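PDB 5I97: conjugal transfer protein from Escherichia coli, which probably acts as a VirB8-like inner-membrane component of the type IV secretion system through which plasmid pKM101 is transferred by conjugation. Local coordinates for residues F32-Y37 with G102-R107; V95-P100 with M130-K135. All coordinates share one frame; numbering follows the deposited sequence.

Contact 1. Residues F32-Y37 with G102-R107; sequences FWLTQY and GVATIR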
loop_
_atom_site.group_PDB
_atom_site.type_symbol
_atom_site.label_atom_id
_atom_site.label_comp_id
_atom_site.label_asym_id
_atom_site.label_seq_id
_atom_site.Cartn_x
_atom_site.Cartn_y
_atom_site.Cartn_z
ATOM N N PHE A 32 -17.340 -6.035 12.507
ATOM C CA PHE A 32 -15.897 -6.210 12.576
ATOM C C PHE A 32 -15.458 -7.583 12.081
ATOM O O PHE A 32 -14.601 -7.676 11.211
ATOM C CB PHE A 32 -15.375 -6.015 13.995
ATOM C CG PHE A 32 -13.934 -6.418 14.154
ATOM C CD1 PHE A 32 -12.921 -5.662 13.586
ATOM C CD2 PHE A 32 -13.595 -7.587 14.822
ATOM C CE1 PHE A 32 -11.601 -6.040 13.714
ATOM C CE2 PHE A 32 -12.275 -7.977 14.946
ATOM C CZ PHE A 32 -11.276 -7.203 14.396
ATOM N N TRP A 33 -16.032 -8.639 12.646
ATOM C CA TRP A 33 -15.651 -9.995 12.279
ATOM C C TRP A 33 -16.043 -10.312 10.846
ATOM O O TRP A 33 -15.294 -10.968 10.135
ATOM C CB TRP A 33 -16.278 -11.022 13.230
ATOM C CG TRP A 33 -15.839 -10.834 14.638
ATOM C CD1 TRP A 33 -16.590 -10.362 15.667
ATOM C CD2 TRP A 33 -14.537 -11.104 15.178
ATOM N NE1 TRP A 33 -15.840 -10.317 16.812
ATOM C CE2 TRP A 33 -14.575 -10.768 16.540
ATOM C CE3 TRP A 33 -13.346 -11.597 14.641
ATOM C CZ2 TRP A 33 -13.469 -10.915 17.377
ATOM C CZ3 TRP A 33 -12.251 -11.738 15.470
ATOM C CH2 TRP A 33 -12.320 -11.401 16.821
ATOM N N LEU A 34 -17.195 -9.823 10.412
ATOM C CA LEU A 34 -17.630 -10.116 9.060
ATOM C C LEU A 34 -16.709 -9.468 8.025
ATOM O O LEU A 34 -16.361 -10.095 7.032
ATOM C CB LEU A 34 -19.062 -9.662 8.848
ATOM C CG LEU A 34 -20.098 -10.543 9.533
ATOM C CD1 LEU A 34 -21.362 -9.743 9.804
ATOM C CD2 LEU A 34 -20.391 -11.789 8.730
ATOM N N THR A 35 -16.310 -8.221 8.261
ATOM C CA THR A 35 -15.424 -7.550 7.333
ATOM C C THR A 35 -14.022 -8.173 7.399
ATOM O O THR A 35 -13.348 -8.276 6.383
ATOM C CB THR A 35 -15.355 -6.010 7.573
ATOM O OG1 THR A 35 -15.039 -5.739 8.936
ATOM C CG2 THR A 35 -16.671 -5.345 7.231
ATOM N N GLN A 36 -13.589 -8.574 8.591
ATOM C CA GLN A 36 -12.308 -9.267 8.753
ATOM C C GLN A 36 -12.277 -10.554 7.965
ATOM O O GLN A 36 -11.273 -10.903 7.365
ATOM C CB GLN A 36 -12.048 -9.601 10.224
ATOM C CG GLN A 36 -11.618 -8.439 11.062
ATOM C CD GLN A 36 -10.250 -7.969 10.685
ATOM O OE1 GLN A 36 -10.087 -6.869 10.179
ATOM N NE2 GLN A 36 -9.246 -8.798 10.945
ATOM N N TYR A 37 -13.396 -11.254 7.971
ATOM C CA TYR A 37 -13.491 -12.521 7.288
ATOM C C TYR A 37 -13.342 -12.310 5.790
ATOM O O TYR A 37 -12.574 -13.012 5.142
ATOM C CB TYR A 37 -14.808 -13.211 7.617
ATOM C CG TYR A 37 -14.951 -14.595 7.042
ATOM C CD1 TYR A 37 -14.491 -15.709 7.731
ATOM C CD2 TYR A 37 -15.543 -14.795 5.800
ATOM C CE1 TYR A 37 -14.627 -16.985 7.207
ATOM C CE2 TYR A 37 -15.687 -16.064 5.272
ATOM C CZ TYR A 37 -15.226 -17.155 5.975
ATOM O OH TYR A 37 -15.368 -18.411 5.441
ATOM N N GLY A 102 -28.622 -13.874 11.599
ATOM C CA GLY A 102 -27.228 -14.133 11.323
ATOM C C GLY A 102 -26.925 -14.082 9.838
ATOM O O GLY A 102 -26.194 -14.917 9.326
ATOM N N VAL A 103 -27.527 -13.127 9.142
ATOM C CA VAL A 103 -27.303 -12.949 7.717
ATOM C C VAL A 103 -26.769 -11.543 7.484
ATOM O O VAL A 103 -27.228 -10.593 8.109
ATOM C CB VAL A 103 -28.588 -13.191 6.909
ATOM C CG1 VAL A 103 -28.402 -12.799 5.472
ATOM C CG2 VAL A 103 -28.994 -14.646 7.007
ATOM N N ALA A 104 -25.758 -11.428 6.627
ATOM C CA ALA A 104 -25.148 -10.145 6.318
ATOM C C ALA A 104 -24.846 -10.029 4.830
ATOM O O ALA A 104 -24.544 -11.013 4.162
ATOM C CB ALA A 104 -23.898 -9.949 7.127
ATOM N N THR A 105 -24.953 -8.815 4.317
ATOM C CA THR A 105 -24.624 -8.531 2.939
ATOM C C THR A 105 -23.475 -7.557 2.887
ATOM O O THR A 105 -23.563 -6.464 3.427
ATOM C CB THR A 105 -25.802 -7.945 2.196
ATOM O OG1 THR A 105 -26.849 -8.912 2.151
ATOM C CG2 THR A 105 -25.402 -7.570 0.788
ATOM N N ILE A 106 -22.382 -7.961 2.258
ATOM C CA ILE A 106 -21.208 -7.112 2.216
ATOM C C ILE A 106 -20.795 -6.791 0.778
ATOM O O ILE A 106 -20.503 -7.686 -0.014
ATOM C CB ILE A 106 -20.042 -7.765 2.975
ATOM C CG1 ILE A 106 -20.412 -7.878 4.456
ATOM C CG2 ILE A 106 -18.758 -6.978 2.786
ATOM C CD1 ILE A 106 -19.286 -8.319 5.351
ATOM N N ARG A 107 -20.758 -5.506 0.454
ATOM C CA ARG A 107 -20.306 -5.075 -0.858
ATOM C C ARG A 107 -18.869 -4.614 -0.786
ATOM O O ARG A 107 -18.519 -3.751 0.020
ATOM C CB ARG A 107 -21.207 -3.969 -1.386
ATOM C CG ARG A 107 -22.576 -4.480 -1.735
ATOM C CD ARG A 107 -23.428 -3.428 -2.394
ATOM N NE ARG A 107 -24.655 -4.013 -2.933
ATOM C CZ ARG A 107 -25.693 -4.410 -2.204
ATOM N NH1 ARG A 107 -25.660 -4.321 -0.882
ATOM N NH2 ARG A 107 -26.758 -4.921 -2.805
#
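The end of I106 settles at the root of a leucine on the helix and not at its methyl tips: I106 CD1 lies 3.8 Å from L34 CB and equally 3.8 Å from L34 O. T35 N is only a little farther from the same CD1, at 4.2 Å. This methyl therefore presses on the surface of residues 32-37 at the L34-T35 junction. The reach comes from an extended side chain, with CG1 set beside the backbone N of I106 and CD1 running on anti at chi2 (-172°), so that the longer branch points away from its strand and into the helix.

A second touch, nearer the start of strand 103-107, is made by L34. One of its methyls, CD1, rests on A104 CB at 3.7 Å. A104 and I106, two residues apart, face the helix together, while V103 points away from it.

Helix 27-42 here lies across the antiparallel sheet of an NTF2-like domain, the fold of the VirB8 family, with the axes of the two short segments 10.0 Å apart and inclined by 51°. This domain is the C-terminal part of the protein, without the transmembrane helix, and is probably periplasmic as in other VirB8 proteins. G102 and V103 both face D98 in a G1 beta bulge at the start of this strand, G102 taking the positive phi of that motif.

L34 is buried, and the apolar layer around it is completed by L97, M130 and F151 from the other three strands. T35 sits at the margin: its CG2 stands 4.4 Å from I106 CD1, and the side chain also touches I92 and V95, whereas OG1 turns back along the helix to hydrogen-bond with K31 O.

Contact 2. Residues V95-P100 with M130-K135; sequences VILDKP and MGYEYK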
loop_
_atom_site.group_PDB
_atom_site.type_symbol
_atom_site.label_atom_id
_atom_site.label_comp_id
_atom_site.label_asym_id
_atom_site.label_seq_id
_atom_site.Cartn_x
_atom_site.Cartn_y
_atom_site.Cartn_z
ATOM N N VAL A 95 -21.872 -2.612 4.535
ATOM C CA VAL A 95 -22.283 -3.809 5.265
ATOM C C VAL A 95 -23.712 -3.677 5.753
ATOM O O VAL A 95 -24.038 -2.745 6.475
ATOM C CB VAL A 95 -21.376 -4.074 6.480
ATOM C CG1 VAL A 95 -21.840 -5.312 7.239
ATOM C CG2 VAL A 95 -19.926 -4.219 6.041
ATOM N N ILE A 96 -24.569 -4.607 5.356
ATOM C CA ILE A 96 -25.941 -4.602 5.822
ATOM C C ILE A 96 -26.188 -5.821 6.701
ATOM O O ILE A 96 -26.045 -6.950 6.246
ATOM C CB ILE A 96 -26.933 -4.594 4.652
ATOM C CG1 ILE A 96 -26.681 -3.374 3.764
ATOM C CG2 ILE A 96 -28.373 -4.575 5.158
ATOM C CD1 ILE A 96 -27.566 -3.316 2.551
ATOM N N LEU A 97 -26.604 -5.576 7.943
ATOM C CA LEU A 97 -26.792 -6.635 8.923
ATOM C C LEU A 97 -28.243 -7.019 9.087
ATOM O O LEU A 97 -29.130 -6.166 9.110
ATOM C CB LEU A 97 -26.244 -6.222 10.295
ATOM C CG LEU A 97 -24.741 -5.989 10.418
ATOM C CD1 LEU A 97 -24.366 -5.729 11.847
ATOM C CD2 LEU A 97 -23.965 -7.161 9.854
ATOM N N ASP A 98 -28.467 -8.316 9.218
ATOM C CA ASP A 98 -29.731 -8.843 9.682
ATOM C C ASP A 98 -29.404 -9.692 10.904
ATOM O O ASP A 98 -29.306 -10.909 10.822
ATOM C CB ASP A 98 -30.443 -9.651 8.598
ATOM C CG ASP A 98 -31.809 -10.144 9.042
ATOM O OD1 ASP A 98 -32.257 -9.766 10.146
ATOM O OD2 ASP A 98 -32.447 -10.906 8.290
ATOM N N LYS A 99 -29.234 -9.028 12.041
ATOM C CA LYS A 99 -28.710 -9.673 13.236
ATOM C C LYS A 99 -29.551 -10.830 13.803
ATOM O O LYS A 99 -28.982 -11.828 14.221
ATOM C CB LYS A 99 -28.518 -8.617 14.323
ATOM C CG LYS A 99 -27.301 -7.740 14.123
ATOM C CD LYS A 99 -27.038 -6.833 15.323
ATOM C CE LYS A 99 -28.293 -6.067 15.770
ATOM N NZ LYS A 99 -28.954 -5.271 14.685
ATOM N N PRO A 100 -30.892 -10.732 13.790
ATOM C CA PRO A 100 -31.645 -11.884 14.309
ATOM C C PRO A 100 -31.463 -13.180 13.524
ATOM O O PRO A 100 -31.666 -14.261 14.066
ATOM C CB PRO A 100 -33.096 -11.420 14.219
ATOM C CG PRO A 100 -33.023 -9.958 14.323
ATOM C CD PRO A 100 -31.772 -9.569 13.584
ATOM N N MET A 130 -23.620 -13.617 3.516
ATOM C CA MET A 130 -22.985 -14.438 4.533
ATOM C C MET A 130 -23.954 -14.864 5.621
ATOM O O MET A 130 -24.828 -14.101 6.018
ATOM C CB MET A 130 -21.822 -13.670 5.155
ATOM C CG MET A 130 -20.949 -12.951 4.143
ATOM S SD MET A 130 -19.683 -11.957 4.928
ATOM C CE MET A 130 -18.815 -13.193 5.891
ATOM N N GLY A 131 -23.789 -16.088 6.103
ATOM C CA GLY A 131 -24.474 -16.538 7.300
ATOM C C GLY A 131 -23.445 -16.616 8.409
ATOM O O GLY A 131 -22.318 -17.028 8.165
ATOM N N TYR A 132 -23.796 -16.171 9.608
ATOM C CA TYR A 132 -22.847 -16.197 10.707
ATOM C C TYR A 132 -23.500 -16.460 12.066
ATOM O O TYR A 132 -24.720 -16.429 12.212
ATOM C CB TYR A 132 -22.060 -14.892 10.755
ATOM C CG TYR A 132 -22.873 -13.696 11.164
ATOM C CD1 TYR A 132 -23.639 -13.012 10.242
ATOM C CD2 TYR A 132 -22.879 -13.250 12.479
ATOM C CE1 TYR A 132 -24.389 -11.922 10.613
ATOM C CE2 TYR A 132 -23.619 -12.169 12.857
ATOM C CZ TYR A 132 -24.373 -11.505 11.925
ATOM O OH TYR A 132 -25.116 -10.408 12.301
ATOM N N GLU A 133 -22.660 -16.873 13.011
ATOM C CA GLU A 133 -23.068 -17.190 14.374
ATOM C C GLU A 133 -21.832 -17.209 15.267
ATOM O O GLU A 133 -20.709 -17.268 14.765
ATOM C CB GLU A 133 -23.779 -18.544 14.423
ATOM C CG GLU A 133 -22.920 -19.712 13.966
ATOM C CD GLU A 133 -23.631 -21.043 14.097
ATOM O OE1 GLU A 133 -24.880 -21.059 14.071
ATOM O OE2 GLU A 133 -22.942 -22.076 14.228
ATOM N N TYR A 134 -22.023 -17.172 16.582
ATOM C CA TYR A 134 -20.898 -17.320 17.489
ATOM C C TYR A 134 -21.063 -18.629 18.248
ATOM O O TYR A 134 -22.156 -18.953 18.701
ATOM C CB TYR A 134 -20.789 -16.130 18.427
ATOM C CG TYR A 134 -20.545 -14.797 17.743
ATOM C CD1 TYR A 134 -21.585 -14.099 17.146
ATOM C CD2 TYR A 134 -19.292 -14.209 17.754
ATOM C CE1 TYR A 134 -21.374 -12.871 16.555
ATOM C CE2 TYR A 134 -19.072 -12.981 17.164
ATOM C CZ TYR A 134 -20.121 -12.312 16.572
ATOM O OH TYR A 134 -19.919 -11.084 15.980
ATOM N N LYS A 135 -19.981 -19.392 18.359
ATOM C CA LYS A 135 -19.995 -20.652 19.089
ATOM C C LYS A 135 -18.860 -20.769 20.079
ATOM O O LYS A 135 -17.698 -20.597 19.726
ATOM C CB LYS A 135 -19.914 -21.835 18.123
ATOM C CG LYS A 135 -21.106 -22.039 17.221
ATOM C CD LYS A 135 -22.292 -22.584 18.002
ATOM C CE LYS A 135 -23.463 -22.922 17.092
ATOM N NZ LYS A 135 -24.669 -23.352 17.858
#
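Y132 brings its hydroxyl end up against the start of K99, with OH 3.8 Å from K99 CA and 3.9 Å from K99 CG. The two side chains cross obliquely, and what touches is the phenol oxygen against aliphatic carbon. Two residues earlier, L97 adds a methyl, CD2, 4.2 Å from Y132 OH. The ring gets there because Y132 CG stands between its backbone N and carbonyl carbon (chi1 69°), from where the long side chain reaches well beyond its own strand.

Strands 86-98 and 124-134 are not neighbours in this antiparallel sheet of the VirB8 domain; strand 103-114 runs between them, and the nearest CA atoms of the two segments, those of K99 and Y132, are still 9.1 Å apart. Y132 spans that middle strand on the helix side, packing on A104 as it goes.

The polar ends are held by the beginning of helix 27-42. Y132 OH hydrogen-bonds with D30 OD2, while D30 OD1 is paired with Y134 OH, which fixes the carboxylate between two tyrosines. K99, bent at chi3 and chi4, carries its ammonium group away from Y132 to a salt bridge with D27.

How the contacts relate
The centres of contacts 1 and 2 lie about 7 Å apart, on the same side of the chain's centre, and their segments alternate in sequence: 32-37, 95-100, 102-107, 130-135. Strand 103-114 is the middle one of three consecutive antiparallel strands, so contact 1 sets the helix on the strand that contact 2 bridges. Backbone pairing ties them together, with probable hydrogen bonds between D98 N and V103 O (2.8 Å) and between Y132 N and G102 O (2.7 Å). Side chains join them too: L34 CD2 packs on M130 CE at 3.5 Å. Helix 27-42 and this end of the sheet thus form one continuous part of the VirB8 domain.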